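Local coordinates for protein glutathione s-transferase S2 (Nilaparvata lugens, PDB 5H5L) that probably conjugates glutathione to electrophilic substrates as a sigma-class glutathione transferase and serves as a glutathione-requiring prostaglandin D synthase, at residues 76-79 with 84-87; 89-94 with 142-147; 119-124 with 165-170; 155-160 with 183-188; 169-172 with 176-179. All coordinates share one frame; numbering follows the deposited sequence.

Contact 1: residues 76-79 with 84-87; sequences GLAG and EDLM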
loop_
_atom_site.group_PDB
_atom_site.type_symbol
_atom_site.label_atom_id
_atom_site.label_comp_id
_atom_site.label_asym_id
_atom_site.label_seq_id
_atom_site.Cartn_x
_atom_site.Cartn_y
_atom_site.Cartn_z
ATOM N N GLY B 76 6.883 -11.837 15.319
ATOM C CA GLY B 76 6.181 -11.315 16.477
ATOM C C GLY B 76 6.161 -9.805 16.587
ATOM O O GLY B 76 6.082 -9.271 17.703
ATOM N N LEU B 77 6.256 -9.102 15.464
ATOM C CA LEU B 77 6.223 -7.644 15.426
ATOM C C LEU B 77 4.996 -7.110 14.701
ATOM O O LEU B 77 5.077 -6.117 13.969
ATOM C CB LEU B 77 7.483 -7.121 14.758
ATOM C CG LEU B 77 8.809 -7.441 15.444
ATOM C CD1 LEU B 77 9.874 -6.740 14.661
ATOM C CD2 LEU B 77 8.845 -7.004 16.914
ATOM N N ALA B 78 3.857 -7.778 14.875
ATOM C CA ALA B 78 2.587 -7.299 14.335
ATOM C C ALA B 78 1.610 -7.043 15.472
ATOM O O ALA B 78 2.028 -6.934 16.625
ATOM C CB ALA B 78 1.995 -8.292 13.327
ATOM N N GLY B 79 0.315 -6.945 15.182
ATOM C CA GLY B 79 -0.638 -6.600 16.220
ATOM C C GLY B 79 -1.132 -7.828 17.005
ATOM O O GLY B 79 -1.142 -8.942 16.495
ATOM N N GLU B 84 -5.070 -3.602 16.385
ATOM C CA GLU B 84 -3.656 -3.277 16.499
ATOM C C GLU B 84 -2.963 -3.373 15.143
ATOM O O GLU B 84 -2.137 -2.514 14.807
ATOM C CB GLU B 84 -2.978 -4.179 17.535
ATOM C CG GLU B 84 -3.315 -3.774 18.935
ATOM C CD GLU B 84 -2.391 -4.377 19.956
ATOM O OE1 GLU B 84 -1.538 -5.219 19.591
ATOM O OE2 GLU B 84 -2.527 -3.970 21.125
ATOM N N ASP B 85 -3.305 -4.384 14.329
ATOM C CA ASP B 85 -2.742 -4.422 12.977
ATOM C C ASP B 85 -3.216 -3.242 12.136
ATOM O O ASP B 85 -2.462 -2.721 11.311
ATOM C CB ASP B 85 -3.092 -5.734 12.270
ATOM C CG ASP B 85 -2.180 -6.873 12.688
ATOM O OD1 ASP B 85 -0.957 -6.653 12.838
ATOM O OD2 ASP B 85 -2.683 -7.991 12.866
ATOM N N LEU B 86 -4.475 -2.828 12.299
ATOM C CA LEU B 86 -4.946 -1.648 11.583
ATOM C C LEU B 86 -4.101 -0.427 11.942
ATOM O O LEU B 86 -3.773 0.388 11.080
ATOM C CB LEU B 86 -6.405 -1.370 11.888
ATOM C CG LEU B 86 -7.060 -0.176 11.200
ATOM C CD1 LEU B 86 -7.002 -0.278 9.680
ATOM C CD2 LEU B 86 -8.522 -0.041 11.671
ATOM N N MET B 87 -3.743 -0.286 13.207
ATOM C CA MET B 87 -2.949 0.857 13.629
ATOM C C MET B 87 -1.562 0.854 13.004
ATOM O O MET B 87 -1.001 1.921 12.728
ATOM C CB MET B 87 -2.860 0.879 15.153
ATOM C CG MET B 87 -4.222 1.080 15.846
ATOM S SD MET B 87 -5.006 2.649 15.479
ATOM C CE MET B 87 -6.117 2.196 14.145
#
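D85 and G79 are joined by one hydrogen bond, from G79 N to D85 OD1 at 2.7 Å. The N-H points at the oxygen with an angle of 151°, and it comes from above the carboxylate, 48° out of its plane. CG of D85 stands opposite its own carbonyl carbon (chi1 -81°), which brings OD1 to the loop. The other oxygen, OD2, forms a salt bridge with K73. E84 OE1 accepts a hydrogen bond from S80 N and forms a salt bridge with K148 NZ. The remaining contacts are van der Waals. A78 CB rests 3.4 Å from D85 OD1, and E84 CB lies 3.6 Å from G79 CA. G79 has no side chain, so the helix backbone comes close. An alanine in place of D85 would probably leave G79 N without its acceptor and K73 without this counter-charge. The contact sits where the loop after helix 64-75 turns into helix 82-106, joining the thioredoxin-like and helical domains. The next two residues, L86 and M87, pack against Y70 and V61 of the second subunit.

Contact 2: residues 89-94 with 142-147; sequences DTMIDT and GYLANG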
loop_
_atom_site.group_PDB
_atom_site.type_symbol
_atom_site.label_atom_id
_atom_site.label_comp_id
_atom_site.label_asym_id
_atom_site.label_seq_id
_atom_site.Cartn_x
_atom_site.Cartn_y
_atom_site.Cartn_z
ATOM N N ASP B 89 -0.880 -0.805 9.919
ATOM C CA ASP B 89 -1.119 -0.742 8.477
ATOM C C ASP B 89 -1.451 0.667 8.027
ATOM O O ASP B 89 -0.942 1.123 6.995
ATOM C CB ASP B 89 -2.271 -1.681 8.080
ATOM C CG ASP B 89 -1.917 -3.160 8.186
ATOM O OD1 ASP B 89 -0.743 -3.521 8.401
ATOM O OD2 ASP B 89 -2.858 -3.972 8.093
ATOM N N THR B 90 -2.326 1.374 8.772
ATOM C CA THR B 90 -2.715 2.719 8.347
ATOM C C THR B 90 -1.516 3.665 8.323
ATOM O O THR B 90 -1.375 4.460 7.387
ATOM C CB THR B 90 -3.846 3.290 9.226
ATOM O OG1 THR B 90 -4.297 4.516 8.639
ATOM C CG2 THR B 90 -3.385 3.586 10.595
ATOM N N MET B 91 -0.629 3.575 9.311
ATOM C CA MET B 91 0.551 4.437 9.336
ATOM C C MET B 91 1.507 4.138 8.187
ATOM O O MET B 91 2.080 5.062 7.576
ATOM C CB MET B 91 1.283 4.290 10.671
ATOM C CG MET B 91 0.536 4.883 11.877
ATOM S SD MET B 91 -0.048 6.577 11.629
ATOM C CE MET B 91 1.528 7.349 11.480
ATOM N N ILE B 92 1.687 2.869 7.840
ATOM C CA ILE B 92 2.615 2.576 6.751
ATOM C C ILE B 92 2.019 2.955 5.402
ATOM O O ILE B 92 2.744 3.387 4.497
ATOM C CB ILE B 92 3.045 1.093 6.807
ATOM C CG1 ILE B 92 3.927 0.873 8.049
ATOM C CG2 ILE B 92 3.756 0.699 5.549
ATOM C CD1 ILE B 92 5.189 1.753 8.080
ATOM N N ASP B 93 0.706 2.773 5.217
ATOM C CA ASP B 93 0.109 3.205 3.972
ATOM C C ASP B 93 0.226 4.726 3.836
ATOM O O ASP B 93 0.479 5.247 2.751
ATOM C CB ASP B 93 -1.356 2.767 3.885
ATOM C CG ASP B 93 -1.528 1.295 3.376
ATOM O OD1 ASP B 93 -0.540 0.608 3.098
ATOM O OD2 ASP B 93 -2.683 0.847 3.240
ATOM N N THR B 94 0.081 5.447 4.943
ATOM C CA THR B 94 0.256 6.889 4.912
ATOM C C THR B 94 1.701 7.251 4.595
ATOM O O THR B 94 1.955 8.141 3.781
ATOM C CB THR B 94 -0.210 7.471 6.245
ATOM O OG1 THR B 94 -1.629 7.275 6.315
ATOM C CG2 THR B 94 0.088 8.950 6.347
ATOM N N GLY B 142 6.363 6.247 21.758
ATOM C CA GLY B 142 7.655 6.193 21.128
ATOM C C GLY B 142 7.746 5.228 19.964
ATOM O O GLY B 142 8.858 4.850 19.571
ATOM N N TYR B 143 6.611 4.783 19.424
ATOM C CA TYR B 143 6.567 3.883 18.271
ATOM C C TYR B 143 5.523 4.389 17.290
ATOM O O TYR B 143 4.728 5.284 17.601
ATOM C CB TYR B 143 6.241 2.452 18.702
ATOM C CG TYR B 143 7.291 1.863 19.581
ATOM C CD1 TYR B 143 8.437 1.326 19.022
ATOM C CD2 TYR B 143 7.157 1.859 20.976
ATOM C CE1 TYR B 143 9.426 0.774 19.810
ATOM C CE2 TYR B 143 8.152 1.315 21.784
ATOM C CZ TYR B 143 9.285 0.772 21.179
ATOM O OH TYR B 143 10.305 0.216 21.893
ATOM N N LEU B 144 5.530 3.808 16.083
ATOM C CA LEU B 144 4.523 4.154 15.098
ATOM C C LEU B 144 3.141 3.733 15.545
ATOM O O LEU B 144 2.165 4.416 15.223
ATOM C CB LEU B 144 4.821 3.516 13.739
ATOM C CG LEU B 144 5.715 4.222 12.739
ATOM C CD1 LEU B 144 5.669 3.386 11.440
ATOM C CD2 LEU B 144 5.347 5.696 12.472
ATOM N N ALA B 145 3.027 2.634 16.293
ATOM C CA ALA B 145 1.710 2.104 16.575
ATOM C C ALA B 145 1.703 1.300 17.862
ATOM O O ALA B 145 2.666 0.587 18.156
ATOM C CB ALA B 145 1.234 1.211 15.436
ATOM N N ASN B 146 0.599 1.425 18.614
ATOM C CA ASN B 146 0.249 0.528 19.720
ATOM C C ASN B 146 1.256 0.572 20.878
ATOM O O ASN B 146 1.310 -0.346 21.704
ATOM C CB ASN B 146 0.107 -0.917 19.243
ATOM C CG ASN B 146 -0.856 -1.072 18.077
ATOM O OD1 ASN B 146 -2.000 -0.614 18.126
ATOM N ND2 ASN B 146 -0.403 -1.760 17.036
ATOM N N GLY B 147 2.083 1.602 20.963
ATOM C CA GLY B 147 3.047 1.659 22.041
ATOM C C GLY B 147 4.041 0.526 22.066
ATOM O O GLY B 147 4.603 0.244 23.117
#
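L144 plugs its isobutyl group against M91 and I92 of helix 82-106, inside the all-helical C-terminal domain of the glutathione transferase fold. In the first shell, L144 CD1 meets I92 CD1 at 3.8 Å, the two side chains crossing at about a right angle. I92 CG1 stands beside its own backbone N (chi1 -69°), and its far end leans to the loop. M91 is bent at both chi2 and chi3. Its methyl CE comes to 4.3 Å from L144 CD2, a looser touch. No hydrogen bond crosses here. The second shell sets these groups in place. L144 N is bound by D153 OD1 in the first turn of helix 151-164, and F156 of that helix also packs on L144. M91 lies against F133 and H136 of helix 111-139, and against Y48 of the second subunit. I92 touches W151. The loop carbonyl L144 O receives a weak hydrogen bond from H136 NE2, and the same oxygen lies 3.8 Å from M91 CG.

Contact 3: residues 119-124 with 165-170; sequences ETLLNE and TIWSDI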
loop_
_atom_site.group_PDB
_atom_site.type_symbol
_atom_site.label_atom_id
_atom_site.label_comp_id
_atom_site.label_asym_id
_atom_site.label_seq_id
_atom_site.Cartn_x
_atom_site.Cartn_y
_atom_site.Cartn_z
ATOM N N GLU B 119 11.831 21.724 -3.625
ATOM C CA GLU B 119 11.442 22.820 -2.748
ATOM C C GLU B 119 10.102 22.531 -2.080
ATOM O O GLU B 119 9.939 22.701 -0.863
ATOM C CB GLU B 119 11.355 24.125 -3.543
ATOM C CG GLU B 119 10.628 25.279 -2.807
ATOM C CD GLU B 119 9.125 25.398 -3.147
ATOM O OE1 GLU B 119 8.731 25.073 -4.296
ATOM O OE2 GLU B 119 8.338 25.837 -2.265
ATOM N N THR B 120 9.104 22.166 -2.876
ATOM C CA THR B 120 7.806 21.822 -2.294
ATOM C C THR B 120 7.957 20.661 -1.317
ATOM O O THR B 120 7.431 20.699 -0.199
ATOM C CB THR B 120 6.819 21.483 -3.407
ATOM O OG1 THR B 120 6.674 22.617 -4.271
ATOM C CG2 THR B 120 5.443 21.085 -2.841
ATOM N N LEU B 121 8.703 19.628 -1.729
ATOM C CA LEU B 121 8.968 18.478 -0.876
ATOM C C LEU B 121 9.584 18.908 0.452
ATOM O O LEU B 121 9.088 18.567 1.530
ATOM C CB LEU B 121 9.887 17.518 -1.628
ATOM C CG LEU B 121 10.382 16.291 -0.898
ATOM C CD1 LEU B 121 9.180 15.423 -0.406
ATOM C CD2 LEU B 121 11.267 15.539 -1.891
ATOM N N LEU B 122 10.645 19.703 0.403
ATOM C CA LEU B 122 11.334 20.018 1.644
ATOM C C LEU B 122 10.574 21.023 2.506
ATOM O O LEU B 122 10.590 20.908 3.733
ATOM C CB LEU B 122 12.741 20.522 1.335
ATOM C CG LEU B 122 13.725 19.502 0.809
ATOM C CD1 LEU B 122 15.002 20.178 0.308
ATOM C CD2 LEU B 122 14.028 18.518 1.929
ATOM N N ASN B 123 9.879 21.991 1.923
ATOM C CA ASN B 123 9.267 23.023 2.751
ATOM C C ASN B 123 7.758 22.884 2.955
ATOM O O ASN B 123 7.222 23.555 3.833
ATOM C CB ASN B 123 9.586 24.410 2.176
ATOM C CG ASN B 123 11.087 24.592 1.864
ATOM O OD1 ASN B 123 11.938 23.856 2.366
ATOM N ND2 ASN B 123 11.405 25.600 1.067
ATOM N N GLU B 124 7.063 22.017 2.215
ATOM C CA GLU B 124 5.657 21.752 2.504
ATOM C C GLU B 124 5.367 20.287 2.819
ATOM O O GLU B 124 4.807 19.983 3.888
ATOM C CB GLU B 124 4.814 22.257 1.328
ATOM C CG GLU B 124 4.596 23.809 1.404
ATOM C CD GLU B 124 5.164 24.565 0.214
ATOM O OE1 GLU B 124 5.103 24.028 -0.914
ATOM O OE2 GLU B 124 5.668 25.696 0.407
ATOM N N THR B 165 20.495 9.782 3.197
ATOM C CA THR B 165 21.646 9.820 2.298
ATOM C C THR B 165 21.563 10.960 1.292
ATOM O O THR B 165 22.596 11.341 0.729
ATOM C CB THR B 165 21.804 8.492 1.561
ATOM O OG1 THR B 165 20.741 8.329 0.619
ATOM C CG2 THR B 165 21.831 7.315 2.552
ATOM N N ILE B 166 20.374 11.515 1.068
ATOM C CA ILE B 166 20.166 12.691 0.210
ATOM C C ILE B 166 20.059 13.983 1.027
ATOM O O ILE B 166 20.734 14.972 0.741
ATOM C CB ILE B 166 18.904 12.500 -0.659
ATOM C CG1 ILE B 166 19.026 11.240 -1.516
ATOM C CG2 ILE B 166 18.641 13.765 -1.504
ATOM C CD1 ILE B 166 20.106 11.322 -2.574
ATOM N N TRP B 167 19.181 14.005 2.019
ATOM C CA TRP B 167 18.970 15.172 2.868
ATOM C C TRP B 167 19.401 14.752 4.275
ATOM O O TRP B 167 18.631 14.164 5.032
ATOM C CB TRP B 167 17.501 15.628 2.791
ATOM C CG TRP B 167 17.037 15.889 1.382
ATOM C CD1 TRP B 167 17.301 17.001 0.629
ATOM C CD2 TRP B 167 16.198 15.050 0.568
ATOM N NE1 TRP B 167 16.699 16.896 -0.599
ATOM C CE2 TRP B 167 16.017 15.711 -0.667
ATOM C CE3 TRP B 167 15.584 13.807 0.761
ATOM C CZ2 TRP B 167 15.255 15.170 -1.708
ATOM C CZ3 TRP B 167 14.827 13.266 -0.270
ATOM C CH2 TRP B 167 14.669 13.952 -1.495
ATOM N N SER B 168 20.659 15.041 4.612
ATOM C CA SER B 168 21.303 14.359 5.730
ATOM C C SER B 168 20.676 14.735 7.067
ATOM O O SER B 168 20.580 13.899 7.972
ATOM C CB SER B 168 22.797 14.682 5.736
ATOM O OG SER B 168 22.988 16.074 5.925
ATOM N N ASP B 169 20.261 15.984 7.219
ATOM C CA ASP B 169 19.790 16.493 8.500
ATOM C C ASP B 169 18.290 16.333 8.668
ATOM O O ASP B 169 17.755 16.673 9.725
ATOM C CB ASP B 169 20.154 17.970 8.630
ATOM C CG ASP B 169 19.406 18.847 7.623
ATOM O OD1 ASP B 169 19.008 18.347 6.546
ATOM O OD2 ASP B 169 19.214 20.045 7.915
ATOM N N ILE B 170 17.625 15.773 7.662
ATOM C CA ILE B 170 16.200 15.982 7.467
ATOM C C ILE B 170 15.388 15.514 8.674
ATOM O O ILE B 170 14.466 16.206 9.107
ATOM C CB ILE B 170 15.768 15.296 6.162
ATOM C CG1 ILE B 170 14.408 15.822 5.717
ATOM C CG2 ILE B 170 15.760 13.778 6.323
ATOM C CD1 ILE B 170 14.088 15.474 4.288
#
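L122 and I170 mark the nearest approach of the two backbones, with their CA atoms 8.6 Å apart. Segment 119-124 is helical and includes a wider pi-type turn at 121-124. Segment 165-170 is irregular and ends in a type I beta turn from W167 to I170. Side chains alone bridge the gap. W167 carries most of it, with its indole turned to the helix. L122 CD2 sits over one face of the five-membered ring in a CH-pi contact, 3.9 Å from its centroid and only 13° off the normal. L122 CD1 reaches W167 NE1 at 3.8 Å. The opposite face of the indole is covered by I166 CG2. L121 comes in obliquely, its CD2 3.8 Å from W167 CH2. I170 CG1 lies opposite the backbone N (chi1 -164°), and CD1 ends 3.9 Å from L122 CD2. The ring nitrogen is hydrogen-bonded to E118 OE2, which is likely to limit rotation of the indole. The ring of W105 meets it with the planes at about 50°. Replacing W167 with an alanine would probably open a gap beside L121 and L122 and leave E118 without its N-H partner. This buried apolar contact flanks the helical C-terminal domain, joining the loop after helix 151-164 to helix 111-139.

Contact 4: residues 155-160 with 183-188; sequences YFISIL and KVVNLP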
loop_
_atom_site.group_PDB
_atom_site.type_symbol
_atom_site.label_atom_id
_atom_site.label_comp_id
_atom_site.label_asym_id
_atom_site.label_seq_id
_atom_site.Cartn_x
_atom_site.Cartn_y
_atom_site.Cartn_z
ATOM N N TYR B 155 10.141 -0.863 8.784
ATOM C CA TYR B 155 9.961 -0.391 7.420
ATOM C C TYR B 155 10.207 1.112 7.337
ATOM O O TYR B 155 10.933 1.590 6.464
ATOM C CB TYR B 155 8.542 -0.765 6.980
ATOM C CG TYR B 155 8.212 -0.556 5.530
ATOM C CD1 TYR B 155 8.317 -1.607 4.621
ATOM C CD2 TYR B 155 7.729 0.668 5.072
ATOM C CE1 TYR B 155 7.970 -1.442 3.289
ATOM C CE2 TYR B 155 7.396 0.840 3.745
ATOM C CZ TYR B 155 7.522 -0.235 2.861
ATOM O OH TYR B 155 7.194 -0.059 1.543
ATOM N N PHE B 156 9.614 1.859 8.262
ATOM C CA PHE B 156 9.697 3.323 8.285
ATOM C C PHE B 156 11.154 3.795 8.396
ATOM O O PHE B 156 11.638 4.589 7.570
ATOM C CB PHE B 156 8.823 3.774 9.458
ATOM C CG PHE B 156 8.755 5.259 9.717
ATOM C CD1 PHE B 156 8.220 6.135 8.794
ATOM C CD2 PHE B 156 9.108 5.753 10.956
ATOM C CE1 PHE B 156 8.117 7.514 9.097
ATOM C CE2 PHE B 156 8.986 7.091 11.244
ATOM C CZ PHE B 156 8.500 7.958 10.328
ATOM N N ILE B 157 11.875 3.282 9.384
ATOM C CA ILE B 157 13.257 3.719 9.656
ATOM C C ILE B 157 14.214 3.277 8.561
ATOM O O ILE B 157 15.099 4.038 8.149
ATOM C CB ILE B 157 13.708 3.204 11.043
ATOM C CG1 ILE B 157 12.881 3.803 12.160
ATOM C CG2 ILE B 157 15.161 3.587 11.307
ATOM C CD1 ILE B 157 12.765 5.319 12.075
ATOM N N SER B 158 14.050 2.057 8.037
ATOM C CA SER B 158 14.963 1.622 6.986
ATOM C C SER B 158 14.842 2.514 5.767
ATOM O O SER B 158 15.850 2.852 5.140
ATOM C CB SER B 158 14.707 0.153 6.624
ATOM O OG SER B 158 13.458 0.029 5.976
ATOM N N ILE B 159 13.613 2.945 5.430
ATOM C CA ILE B 159 13.431 3.801 4.271
ATOM C C ILE B 159 13.830 5.244 4.586
ATOM O O ILE B 159 14.421 5.922 3.743
ATOM C CB ILE B 159 11.980 3.667 3.759
ATOM C CG1 ILE B 159 11.814 2.255 3.150
ATOM C CG2 ILE B 159 11.644 4.726 2.745
ATOM C CD1 ILE B 159 10.432 1.896 2.723
ATOM N N LEU B 160 13.546 5.743 5.792
ATOM C CA LEU B 160 13.998 7.096 6.145
ATOM C C LEU B 160 15.522 7.209 6.101
ATOM O O LEU B 160 16.068 8.249 5.710
ATOM C CB LEU B 160 13.496 7.490 7.529
ATOM C CG LEU B 160 12.024 7.835 7.654
ATOM C CD1 LEU B 160 11.737 8.332 9.033
ATOM C CD2 LEU B 160 11.578 8.870 6.635
ATOM N N LYS B 183 16.515 3.941 18.151
ATOM C CA LYS B 183 16.086 2.701 18.792
ATOM C C LYS B 183 16.107 1.528 17.813
ATOM O O LYS B 183 16.551 0.431 18.154
ATOM C CB LYS B 183 14.695 2.937 19.370
ATOM C CG LYS B 183 13.995 1.788 19.965
ATOM C CD LYS B 183 13.021 2.262 21.046
ATOM C CE LYS B 183 12.068 3.366 20.591
ATOM N NZ LYS B 183 11.311 3.978 21.743
ATOM N N VAL B 184 15.667 1.741 16.580
ATOM C CA VAL B 184 15.565 0.623 15.650
ATOM C C VAL B 184 16.943 0.210 15.182
ATOM O O VAL B 184 17.275 -0.978 15.158
ATOM C CB VAL B 184 14.647 0.976 14.463
ATOM C CG1 VAL B 184 14.844 -0.032 13.350
ATOM C CG2 VAL B 184 13.174 0.990 14.922
ATOM N N VAL B 185 17.779 1.175 14.817
ATOM C CA VAL B 185 19.080 0.797 14.279
ATOM C C VAL B 185 19.997 0.186 15.319
ATOM O O VAL B 185 21.068 -0.324 14.945
ATOM C CB VAL B 185 19.830 1.963 13.617
ATOM C CG1 VAL B 185 18.980 2.568 12.555
ATOM C CG2 VAL B 185 20.265 3.017 14.676
ATOM N N ASN B 186 19.593 0.191 16.597
ATOM C CA ASN B 186 20.355 -0.447 17.662
ATOM C C ASN B 186 19.754 -1.757 18.129
ATOM O O ASN B 186 20.326 -2.404 19.012
ATOM C CB ASN B 186 20.510 0.510 18.849
ATOM C CG ASN B 186 21.650 1.496 18.624
ATOM O OD1 ASN B 186 22.821 1.105 18.576
ATOM N ND2 ASN B 186 21.308 2.774 18.430
ATOM N N LEU B 187 18.637 -2.182 17.556
ATOM C CA LEU B 187 18.222 -3.565 17.726
ATOM C C LEU B 187 19.385 -4.454 17.300
ATOM O O LEU B 187 19.979 -4.216 16.237
ATOM C CB LEU B 187 16.958 -3.857 16.907
ATOM C CG LEU B 187 15.749 -3.048 17.400
ATOM C CD1 LEU B 187 14.508 -3.076 16.428
ATOM C CD2 LEU B 187 15.347 -3.524 18.788
ATOM N N PRO B 188 19.785 -5.434 18.116
ATOM C CA PRO B 188 21.082 -6.098 17.884
ATOM C C PRO B 188 21.221 -6.664 16.486
ATOM O O PRO B 188 22.236 -6.443 15.810
ATOM C CB PRO B 188 21.098 -7.193 18.957
ATOM C CG PRO B 188 20.199 -6.733 19.995
ATOM C CD PRO B 188 19.152 -5.886 19.366
#
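A small aliphatic contact between two helices, I157 against V184 and V185, is mostly buried in the C-terminal domain. I157 is on helix 151-164, and V184 and V185 are on helix 175-185. CG1 of the isoleucine meets V184, while its CG2 touches both valines. I157 CG1 lies 4.0 Å from V184 CG2, and I157 CG2 lies 4.1 Å from V185 CG1. The torsion of I157 (chi1 -64°) sets CG1 beside the backbone N and CG2 opposite it, which puts CG2 between the two valines. V184 also turns CG1 to the isoleucine, 4.1 Å from I157 CB. V185 is crossed at about a right angle. All of these are dispersion contacts, and no hydrogen bond crosses. Further on, L187 N is bonded to V184 O, and L187 takes the N-cap position of helix 188-196. Around the contact, I157 also packs on L180 and N181 of helix 175-185. V184 touches W20 of helix 15-25, so the pair lies where the C-terminal domain meets a helix of the thioredoxin-like domain.

Contact 5: residues 169-172 with 176-179; sequences DIID and HIKA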
loop_
_atom_site.group_PDB
_atom_site.type_symbol
_atom_site.label_atom_id
_atom_site.label_comp_id
_atom_site.label_asym_id
_atom_site.label_seq_id
_atom_site.Cartn_x
_atom_site.Cartn_y
_atom_site.Cartn_z
ATOM N N ASP B 169 20.261 15.984 7.219
ATOM C CA ASP B 169 19.790 16.493 8.500
ATOM C C ASP B 169 18.290 16.333 8.668
ATOM O O ASP B 169 17.755 16.673 9.725
ATOM C CB ASP B 169 20.154 17.970 8.630
ATOM C CG ASP B 169 19.406 18.847 7.623
ATOM O OD1 ASP B 169 19.008 18.347 6.546
ATOM O OD2 ASP B 169 19.214 20.045 7.915
ATOM N N ILE B 170 17.625 15.773 7.662
ATOM C CA ILE B 170 16.200 15.982 7.467
ATOM C C ILE B 170 15.388 15.514 8.674
ATOM O O ILE B 170 14.466 16.206 9.107
ATOM C CB ILE B 170 15.768 15.296 6.162
ATOM C CG1 ILE B 170 14.408 15.822 5.717
ATOM C CG2 ILE B 170 15.760 13.778 6.323
ATOM C CD1 ILE B 170 14.088 15.474 4.288
ATOM N N ILE B 171 15.727 14.363 9.273
ATOM C CA ILE B 171 14.900 13.885 10.388
ATOM C C ILE B 171 15.324 14.466 11.734
ATOM O O ILE B 171 14.612 14.263 12.732
ATOM C CB ILE B 171 14.870 12.342 10.516
ATOM C CG1 ILE B 171 16.188 11.751 11.012
ATOM C CG2 ILE B 171 14.485 11.682 9.162
ATOM C CD1 ILE B 171 16.021 10.275 11.489
ATOM N N ASP B 172 16.438 15.197 11.790
ATOM C CA ASP B 172 17.005 15.629 13.067
ATOM C C ASP B 172 16.030 16.466 13.883
ATOM O O ASP B 172 15.908 16.268 15.090
ATOM C CB ASP B 172 18.293 16.418 12.840
ATOM C CG ASP B 172 19.492 15.529 12.605
ATOM O OD1 ASP B 172 19.490 14.371 13.071
ATOM O OD2 ASP B 172 20.446 16.000 11.956
ATOM N N HIS B 176 10.910 12.930 17.917
ATOM C CA HIS B 176 10.384 11.593 18.168
ATOM C C HIS B 176 10.656 10.640 17.006
ATOM O O HIS B 176 10.855 9.442 17.246
ATOM C CB HIS B 176 8.917 11.721 18.521
ATOM C CG HIS B 176 8.703 12.582 19.730
ATOM N ND1 HIS B 176 8.293 13.900 19.658
ATOM C CD2 HIS B 176 8.936 12.331 21.037
ATOM C CE1 HIS B 176 8.254 14.409 20.875
ATOM N NE2 HIS B 176 8.644 13.479 21.729
ATOM N N ILE B 177 10.707 11.141 15.764
ATOM C CA ILE B 177 11.184 10.317 14.651
ATOM C C ILE B 177 12.630 9.907 14.881
ATOM O O ILE B 177 12.986 8.734 14.759
ATOM C CB ILE B 177 11.008 11.057 13.314
ATOM C CG1 ILE B 177 9.538 11.338 13.062
ATOM C CG2 ILE B 177 11.598 10.253 12.183
ATOM C CD1 ILE B 177 9.312 12.175 11.752
ATOM N N LYS B 178 13.488 10.868 15.232
ATOM C CA LYS B 178 14.906 10.561 15.415
ATOM C C LYS B 178 15.129 9.585 16.571
ATOM O O LYS B 178 16.020 8.727 16.504
ATOM C CB LYS B 178 15.685 11.857 15.638
ATOM C CG LYS B 178 17.158 11.667 15.944
ATOM C CD LYS B 178 17.905 11.133 14.741
ATOM C CE LYS B 178 19.383 10.940 15.067
ATOM N NZ LYS B 178 20.089 10.208 13.986
ATOM N N ALA B 179 14.342 9.718 17.643
ATOM C CA ALA B 179 14.382 8.775 18.765
ATOM C C ALA B 179 13.970 7.351 18.350
ATOM O O ALA B 179 14.545 6.364 18.823
ATOM C CB ALA B 179 13.449 9.260 19.851
#
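D172 brings the flat group that touches across this contact, a carboxylate beside the K178 chain. Its OD1 lies 4.0 Å from K178 CE, and the two side chains run next to each other in the same direction. The ammonium stays further off. K178 NZ is 4.3 Å from D172 OD1, too far for a salt bridge, though the opposite charges probably attract weakly. NZ also has a long, weak ion pair with D182. The aliphatic part of K178 is used too. Its bend at chi2 (68°) lays CD 3.9 Å from I171 CD1, and the two side chains cross at about a right angle. I171 holds CG1 between its backbone N and carbonyl carbon (chi1 71°), which carries CD1 to the K178 chain. Its CB also faces I177 CG2 at 4.2 Å. I177 looks inward to F130 and L160, while D172 lies at the surface. N134 OD1 accepts hydrogen bonds from H176 N and I177 N in the first turn. This is the start of helix 175-185 in the glutathione transferase C-terminal domain, with the preceding loop folded back on it.

In the fold
Following the chain from the N terminus, contact 1 comes first. It closes a short loop between helices 64-75 and 82-106, where the thioredoxin-like domain gives way to the helical one. Contact 2 opens next on the same long helix and reaches the loop before helix 151-164. The two touch through E84 and N146, and both meet the second subunit. Contact 3 starts on helix 111-139 inside that span and ends beyond it, in the loop after helix 151-164, so it crosses contact 2. It also crosses contact 4, which joins helices 151-164 and 175-185 and touches contact 2 through F156 and L144. Contact 5 is nested inside the loop of contact 4 and shares D169 and I170 with contact 3. L160 and I177 link contacts 4 and 5.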